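Local coordinates for putative ABC transporter, ATP-binding protein ComA (Streptococcus mutans, PDB 3K8U), which is a putative ABC transporter ATP-binding protein, represented here by its peptidase domain of the C39 family, a branch of the papain-like cysteine peptidase clan, at residues 98-108 with 119-130. Residues are numbered along the deposited sequence; the frame is centred on the assembly and turned at random.
Sequences YVVYGSQNNQL and VTRMSKERFQSE
Leu108 and Met122 face each other as an antiparallel hydrogen-bonded pair: Leu108 N reaches Met122 O at 2.8 Å with an N-H...O angle of 170°, and Met122 N returns a bond to Leu108 O. Both side chains lie on the face of the sheet that helix 124-130 covers. Leu108 CD1 sits over one face of the Phe127 ring, 3.8 Å from its centroid and 25° off the normal, a CH-pi contact. The edge of that ring meets Tyr98, with Phe127 CE1 3.9 Å from Tyr98 CD2. Met122, extended as far as SD and then bent (chi3 -76°), lays its CE methyl 3.7 Å from Tyr98 CE2; the sulfur stands oblique to that ring, SD 5.2 Å from its centroid, a Met-aromatic contact. At the helix's far end Tyr98 OH donates to the syn lone pair of Glu130 OE2 at 2.7 Å, while Glu130 OE1 forms a salt bridge with Lys90.

The start of the helix is tied to the 104-107 type II' turn. Lys124 N donates to Asn106 O, and its extended chain carries NZ to Asn105 O at 3.0 Å, in the carbonyl plane; a water links the same NZ to Ser103 OG. Ser123 is the N-cap, its OG accepting from Arg126 N at 3.1 Å. Val86 on strand 84-90 touches both Tyr98 and Phe127, extending the apolar layer. The arrangement is a helix folded back over an antiparallel sheet from its edge strand, within the beta half of a papain-like fold.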
ATOM      1  N   TYR A  98       1.127   2.411   2.754  1.00 11.66           N
ATOM      2  CA  TYR A  98      -0.021   1.880   3.487  1.00 11.16           C
ATOM      3  C   TYR A  98      -0.940   1.252   2.461  1.00 12.49           C
ATOM      4  O   TYR A  98      -0.858   1.541   1.262  1.00 11.64           O
ATOM      5  CB  TYR A  98      -0.887   2.981   4.112  1.00 11.98           C
ATOM      6  CG  TYR A  98      -0.332   3.796   5.251  1.00 11.18           C
ATOM      7  CD1 TYR A  98       0.719   3.337   6.041  1.00 11.87           C
ATOM      8  CD2 TYR A  98      -0.901   5.033   5.558  1.00 11.26           C
ATOM      9  CE1 TYR A  98       1.188   4.094   7.116  1.00 11.55           C
ATOM     10  CE2 TYR A  98      -0.443   5.795   6.621  1.00 11.94           C
ATOM     11  CZ  TYR A  98       0.596   5.325   7.397  1.00 14.58           C
ATOM     12  OH  TYR A  98       1.033   6.090   8.451  1.00 15.15           O
ATOM     13  N   VAL A  99      -1.824   0.393   2.949  1.00 13.26           N
ATOM     14  CA  VAL A  99      -2.860  -0.180   2.115  1.00 13.15           C
ATOM     15  C   VAL A  99      -4.073   0.629   2.589  1.00 14.18           C
ATOM     16  O   VAL A  99      -4.166   0.957   3.775  1.00 12.25           O
ATOM     17  CB  VAL A  99      -3.118  -1.669   2.431  1.00 13.89           C
ATOM     18  CG1 VAL A  99      -4.318  -2.162   1.636  1.00 14.18           C
ATOM     19  CG2 VAL A  99      -1.885  -2.506   2.096  1.00 12.06           C
ATOM     20  N   VAL A 100      -4.935   1.054   1.669  1.00 12.15           N
ATOM     21  CA  VAL A 100      -6.128   1.790   2.070  1.00 12.86           C
ATOM     22  C   VAL A 100      -7.311   0.866   1.801  1.00 12.90           C
ATOM     23  O   VAL A 100      -7.528   0.438   0.668  1.00 12.86           O
ATOM     24  CB  VAL A 100      -6.287   3.136   1.314  1.00 13.37           C
ATOM     25  CG1 VAL A 100      -7.552   3.849   1.786  1.00 15.12           C
ATOM     26  CG2 VAL A 100      -5.084   4.023   1.579  1.00 13.58           C
ATOM     27  N   TYR A 101      -8.045   0.537   2.860  1.00 14.91           N
ATOM     28  CA  TYR A 101      -9.182  -0.380   2.775  1.00 16.39           C
ATOM     29  C   TYR A 101     -10.540   0.280   2.627  1.00 18.62           C
ATOM     30  O   TYR A 101     -11.473  -0.329   2.104  1.00 19.04           O
ATOM     31  CB  TYR A 101      -9.215  -1.274   4.011  1.00 18.28           C
ATOM     32  CG  TYR A 101      -7.970  -2.096   4.204  1.00 19.14           C
ATOM     33  CD1 TYR A 101      -7.722  -3.219   3.416  1.00 19.18           C
ATOM     34  CD2 TYR A 101      -7.039  -1.751   5.179  1.00 20.55           C
ATOM     35  CE1 TYR A 101      -6.569  -3.978   3.596  1.00 19.20           C
ATOM     36  CE2 TYR A 101      -5.890  -2.497   5.366  1.00 20.80           C
ATOM     37  CZ  TYR A 101      -5.659  -3.605   4.576  1.00 19.06           C
ATOM     38  OH  TYR A 101      -4.504  -4.323   4.761  1.00 22.97           O
ATOM     39  N   GLY A 102     -10.666   1.502   3.128  1.00 18.77           N
ATOM     40  CA  GLY A 102     -11.936   2.192   3.031  1.00 23.64           C
ATOM     41  C   GLY A 102     -11.945   3.498   3.784  1.00 27.03           C
ATOM     42  O   GLY A 102     -10.907   3.975   4.245  1.00 23.17           O
ATOM     43  N   SER A 103     -13.130   4.091   3.886  1.00 31.78           N
ATOM     44  CA  SER A 103     -13.302   5.350   4.589  1.00 37.68           C
ATOM     45  C   SER A 103     -14.632   5.349   5.327  1.00 41.17           C
ATOM     46  O   SER A 103     -15.631   4.826   4.827  1.00 42.43           O
ATOM     47  CB  SER A 103     -13.261   6.523   3.607  1.00 37.97           C
ATOM     48  OG  SER A 103     -14.323   6.452   2.673  1.00 42.56           O
ATOM     49  N   GLN A 104     -14.629   5.907   6.531  1.00 44.74           N
ATOM     50  CA  GLN A 104     -15.833   5.997   7.343  1.00 48.67           C
ATOM     51  C   GLN A 104     -15.758   7.267   8.178  1.00 49.51           C
ATOM     52  O   GLN A 104     -14.869   7.413   9.022  1.00 49.87           O
ATOM     53  CB  GLN A 104     -15.984   4.770   8.248  1.00 51.09           C
ATOM     54  CG  GLN A 104     -17.360   4.664   8.902  1.00 54.85           C
ATOM     55  CD  GLN A 104     -17.531   3.403   9.733  1.00 57.71           C
ATOM     56  OE1 GLN A 104     -17.955   3.463  10.889  1.00 58.77           O
ATOM     57  NE2 GLN A 104     -17.208   2.255   9.145  1.00 57.77           N
ATOM     58  N   ASN A 105     -16.684   8.187   7.908  1.00 49.51           N
ATOM     59  CA  ASN A 105     -16.772   9.475   8.595  1.00 48.85           C
ATOM     60  C   ASN A 105     -15.618  10.383   8.164  1.00 46.63           C
ATOM     61  O   ASN A 105     -15.425  10.629   6.970  1.00 47.26           O
ATOM     62  CB  ASN A 105     -16.776   9.284  10.121  1.00 51.44           C
ATOM     63  CG  ASN A 105     -17.866   8.336  10.589  1.00 54.18           C
ATOM     64  OD1 ASN A 105     -17.582   7.278  11.154  1.00 55.89           O
ATOM     65  ND2 ASN A 105     -19.120   8.709  10.352  1.00 55.10           N
ATOM     66  N   ASN A 106     -14.871  10.889   9.137  1.00 43.06           N
ATOM     67  CA  ASN A 106     -13.726  11.752   8.873  1.00 39.95           C
ATOM     68  C   ASN A 106     -12.453  10.912   9.035  1.00 36.33           C
ATOM     69  O   ASN A 106     -11.375  11.437   9.327  1.00 33.76           O
ATOM     70  CB  ASN A 106     -13.731  12.929   9.857  1.00 42.07           C
ATOM     71  CG  ASN A 106     -12.668  13.967   9.546  1.00 45.12           C
ATOM     72  OD1 ASN A 106     -12.498  14.381   8.397  1.00 46.80           O
ATOM     73  ND2 ASN A 106     -11.945  14.394  10.575  1.00 46.58           N
ATOM     74  N   GLN A 107     -12.590   9.600   8.844  1.00 33.36           N
ATOM     75  CA  GLN A 107     -11.464   8.684   8.980  1.00 30.98           C
ATOM     76  C   GLN A 107     -11.332   7.681   7.843  1.00 27.52           C
ATOM     77  O   GLN A 107     -12.291   7.382   7.133  1.00 28.44           O
ATOM     78  CB  GLN A 107     -11.540   7.920  10.305  1.00 34.48           C
ATOM     79  CG  GLN A 107     -11.425   8.791  11.547  1.00 37.55           C
ATOM     80  CD  GLN A 107     -11.049   7.996  12.776  1.00 40.58           C
ATOM     81  OE1 GLN A 107      -9.993   8.220  13.374  1.00 43.44           O
ATOM     82  NE2 GLN A 107     -11.901   7.048  13.157  1.00 39.97           N
ATOM     83  N   LEU A 108     -10.116   7.176   7.678  1.00 22.92           N
ATOM     84  CA  LEU A 108      -9.810   6.184   6.660  1.00 18.99           C
ATOM     85  C   LEU A 108      -9.359   4.925   7.380  1.00 18.82           C
ATOM     86  O   LEU A 108      -8.802   5.004   8.472  1.00 19.52           O
ATOM     87  CB  LEU A 108      -8.657   6.669   5.781  1.00 19.78           C
ATOM     88  CG  LEU A 108      -8.872   7.954   4.983  1.00 21.31           C
ATOM     89  CD1 LEU A 108      -7.598   8.324   4.256  1.00 20.67           C
ATOM     90  CD2 LEU A 108     -10.014   7.752   4.006  1.00 22.07           C
ATOM     91  N   VAL A 119      -3.594  -2.809  10.939  1.00 15.59           N
ATOM     92  CA  VAL A 119      -4.844  -2.204  10.473  1.00 17.27           C
ATOM     93  C   VAL A 119      -5.423  -1.272  11.529  1.00 18.38           C
ATOM     94  O   VAL A 119      -5.668  -1.678  12.666  1.00 17.50           O
ATOM     95  CB  VAL A 119      -5.893  -3.269  10.076  1.00 19.15           C
ATOM     96  CG1 VAL A 119      -7.135  -2.594   9.495  1.00 18.25           C
ATOM     97  CG2 VAL A 119      -5.307  -4.233   9.066  1.00 18.08           C
ATOM     98  N   THR A 120      -5.656  -0.022  11.141  1.00 18.09           N
ATOM     99  CA  THR A 120      -6.180   0.972  12.068  1.00 19.46           C
ATOM    100  C   THR A 120      -6.944   2.085  11.354  1.00 20.67           C
ATOM    101  O   THR A 120      -6.923   2.181  10.128  1.00 20.28           O
ATOM    102  CB  THR A 120      -5.018   1.610  12.879  1.00 20.87           C
ATOM    103  OG1 THR A 120      -5.542   2.532  13.842  1.00 23.35           O
ATOM    104  CG2 THR A 120      -4.053   2.351  11.951  1.00 21.05           C
ATOM    105  N   ARG A 121      -7.681   2.870  12.132  1.00 20.14           N
ATOM    106  CA  ARG A 121      -8.413   4.006  11.595  1.00 22.42           C
ATOM    107  C   ARG A 121      -7.480   5.204  11.742  1.00 21.19           C
ATOM    108  O   ARG A 121      -6.763   5.317  12.739  1.00 22.38           O
ATOM    109  CB  ARG A 121      -9.699   4.251  12.390  1.00 25.94           C
ATOM    110  CG  ARG A 121     -10.802   3.253  12.113  1.00 32.04           C
ATOM    111  CD  ARG A 121     -12.037   3.565  12.944  1.00 38.29           C
ATOM    112  NE  ARG A 121     -13.192   2.791  12.499  1.00 44.11           N
ATOM    113  CZ  ARG A 121     -14.161   3.267  11.722  1.00 46.43           C
ATOM    114  NH1 ARG A 121     -14.127   4.525  11.295  1.00 47.53           N
ATOM    115  NH2 ARG A 121     -15.164   2.477  11.362  1.00 48.45           N
ATOM    116  N   MET A 122      -7.466   6.070  10.736  1.00 18.16           N
ATOM    117  CA  MET A 122      -6.619   7.258  10.747  1.00 17.78           C
ATOM    118  C   MET A 122      -7.448   8.445  10.274  1.00 16.33           C
ATOM    119  O   MET A 122      -8.199   8.333   9.305  1.00 15.47           O
ATOM    120  CB  MET A 122      -5.416   7.064   9.808  1.00 17.58           C
ATOM    121  CG  MET A 122      -4.417   8.220   9.812  1.00 20.32           C
ATOM    122  SD  MET A 122      -2.953   7.936   8.763  1.00 20.97           S
ATOM    123  CE  MET A 122      -2.011   6.794   9.805  1.00 23.60           C
ATOM    124  N   SER A 123      -7.319   9.580  10.956  1.00 17.37           N
ATOM    125  CA  SER A 123      -8.073  10.764  10.567  1.00 17.88           C
ATOM    126  C   SER A 123      -7.620  11.201   9.179  1.00 18.28           C
ATOM    127  O   SER A 123      -6.461  10.993   8.801  1.00 15.84           O
ATOM    128  CB  SER A 123      -7.854  11.909  11.560  1.00 19.74           C
ATOM    129  OG  SER A 123      -6.541  12.426  11.468  1.00 18.41           O
ATOM    130  N   LYS A 124      -8.542  11.766   8.408  1.00 18.14           N
ATOM    131  CA  LYS A 124      -8.209  12.233   7.067  1.00 19.83           C
ATOM    132  C   LYS A 124      -7.149  13.331   7.126  1.00 19.29           C
ATOM    133  O   LYS A 124      -6.311  13.431   6.236  1.00 17.76           O
ATOM    134  CB  LYS A 124      -9.467  12.702   6.335  1.00 19.82           C
ATOM    135  CG  LYS A 124     -10.362  11.541   5.914  1.00 21.59           C
ATOM    136  CD  LYS A 124     -11.659  11.991   5.277  1.00 25.09           C
ATOM    137  CE  LYS A 124     -12.453  10.777   4.811  1.00 28.03           C
ATOM    138  NZ  LYS A 124     -13.854  11.105   4.455  1.00 29.59           N
ATOM    139  N   GLU A 125      -7.153  14.100   8.214  1.00 20.32           N
ATOM    140  CA  GLU A 125      -6.192  15.185   8.424  1.00 21.65           C
ATOM    141  C   GLU A 125      -4.773  14.641   8.560  1.00 20.09           C
ATOM    142  O   GLU A 125      -3.844  15.141   7.927  1.00 17.90           O
ATOM    143  CB  GLU A 125      -6.532  15.946   9.707  1.00 28.37           C
ATOM    144  CG  GLU A 125      -6.429  17.453   9.591  1.00 36.62           C
ATOM    145  CD  GLU A 125      -7.721  18.091   9.110  1.00 40.39           C
ATOM    146  OE1 GLU A 125      -8.061  19.191   9.601  1.00 43.24           O
ATOM    147  OE2 GLU A 125      -8.403  17.491   8.251  1.00 41.96           O
ATOM    148  N   ARG A 126      -4.612  13.640   9.423  1.00 18.66           N
ATOM    149  CA  ARG A 126      -3.315  13.008   9.664  1.00 17.37           C
ATOM    150  C   ARG A 126      -2.792  12.375   8.380  1.00 14.84           C
ATOM    151  O   ARG A 126      -1.627  12.555   8.012  1.00 13.27           O
ATOM    152  CB  ARG A 126      -3.451  11.920  10.736  1.00 21.02           C
ATOM    153  CG  ARG A 126      -2.167  11.145  11.021  1.00 28.27           C
ATOM    154  CD  ARG A 126      -1.310  11.838  12.063  1.00 36.72           C
ATOM    155  NE  ARG A 126      -1.985  11.880  13.360  1.00 42.69           N
ATOM    156  CZ  ARG A 126      -1.375  12.093  14.522  1.00 44.85           C
ATOM    157  NH1 ARG A 126      -0.063  12.284  14.566  1.00 46.90           N
ATOM    158  NH2 ARG A 126      -2.081  12.115  15.645  1.00 45.12           N
ATOM    159  N   PHE A 127      -3.657  11.614   7.715  1.00 13.61           N
ATOM    160  CA  PHE A 127      -3.294  10.946   6.473  1.00 14.03           C
ATOM    161  C   PHE A 127      -2.849  11.959   5.414  1.00 14.54           C
ATOM    162  O   PHE A 127      -1.821  11.780   4.762  1.00 11.82           O
ATOM    163  CB  PHE A 127      -4.473  10.136   5.949  1.00 15.23           C
ATOM    164  CG  PHE A 127      -4.177   9.398   4.680  1.00 14.31           C
ATOM    165  CD1 PHE A 127      -3.471   8.201   4.710  1.00 18.02           C
ATOM    166  CD2 PHE A 127      -4.602   9.899   3.454  1.00 15.05           C
ATOM    167  CE1 PHE A 127      -3.191   7.511   3.533  1.00 17.63           C
ATOM    168  CE2 PHE A 127      -4.329   9.219   2.277  1.00 13.17           C
ATOM    169  CZ  PHE A 127      -3.622   8.024   2.314  1.00 16.33           C
ATOM    170  N   GLN A 128      -3.640  13.013   5.245  1.00 13.82           N
ATOM    171  CA  GLN A 128      -3.336  14.071   4.278  1.00 14.48           C
ATOM    172  C   GLN A 128      -1.940  14.665   4.521  1.00 14.32           C
ATOM    173  O   GLN A 128      -1.226  15.006   3.576  1.00 14.75           O
ATOM    174  CB  GLN A 128      -4.410  15.159   4.369  1.00 13.70           C
ATOM    175  CG  GLN A 128      -4.292  16.276   3.341  1.00 15.57           C
ATOM    176  CD  GLN A 128      -5.494  17.203   3.371  1.00 15.65           C
ATOM    177  OE1 GLN A 128      -6.152  17.414   2.354  1.00 17.64           O
ATOM    178  NE2 GLN A 128      -5.799  17.740   4.545  1.00 13.52           N
ATOM    179  N   SER A 129      -1.538  14.753   5.789  1.00 16.46           N
ATOM    180  CA  SER A 129      -0.225  15.296   6.135  1.00 16.23           C
ATOM    181  C   SER A 129       0.947  14.402   5.713  1.00 15.39           C
ATOM    182  O   SER A 129       2.013  14.904   5.370  1.00 15.85           O
ATOM    183  CB  SER A 129      -0.134  15.583   7.639  1.00 20.83           C
ATOM    184  OG  SER A 129      -1.095  16.547   8.038  1.00 26.84           O
ATOM    185  N   GLU A 130       0.745  13.084   5.726  1.00 13.90           N
ATOM    186  CA  GLU A 130       1.799  12.128   5.365  1.00 14.35           C
ATOM    187  C   GLU A 130       1.818  11.702   3.893  1.00 12.26           C
ATOM    188  O   GLU A 130       2.871  11.379   3.345  1.00 12.72           O
ATOM    189  CB  GLU A 130       1.658  10.846   6.202  1.00 16.17           C
ATOM    190  CG  GLU A 130       1.666  11.031   7.711  1.00 21.90           C
ATOM    191  CD  GLU A 130       1.443   9.722   8.467  1.00 24.71           C
ATOM    192  OE1 GLU A 130       1.662   9.711   9.696  1.00 26.97           O
ATOM    193  OE2 GLU A 130       1.044   8.708   7.845  1.00 21.53           O
TER
HETATM  194  O   HOH W   1     -15.028   9.486   2.660  1.00 40.51           O
HETATM  195  O   HOH W   2      -9.288  14.760   9.990  1.00 28.48           O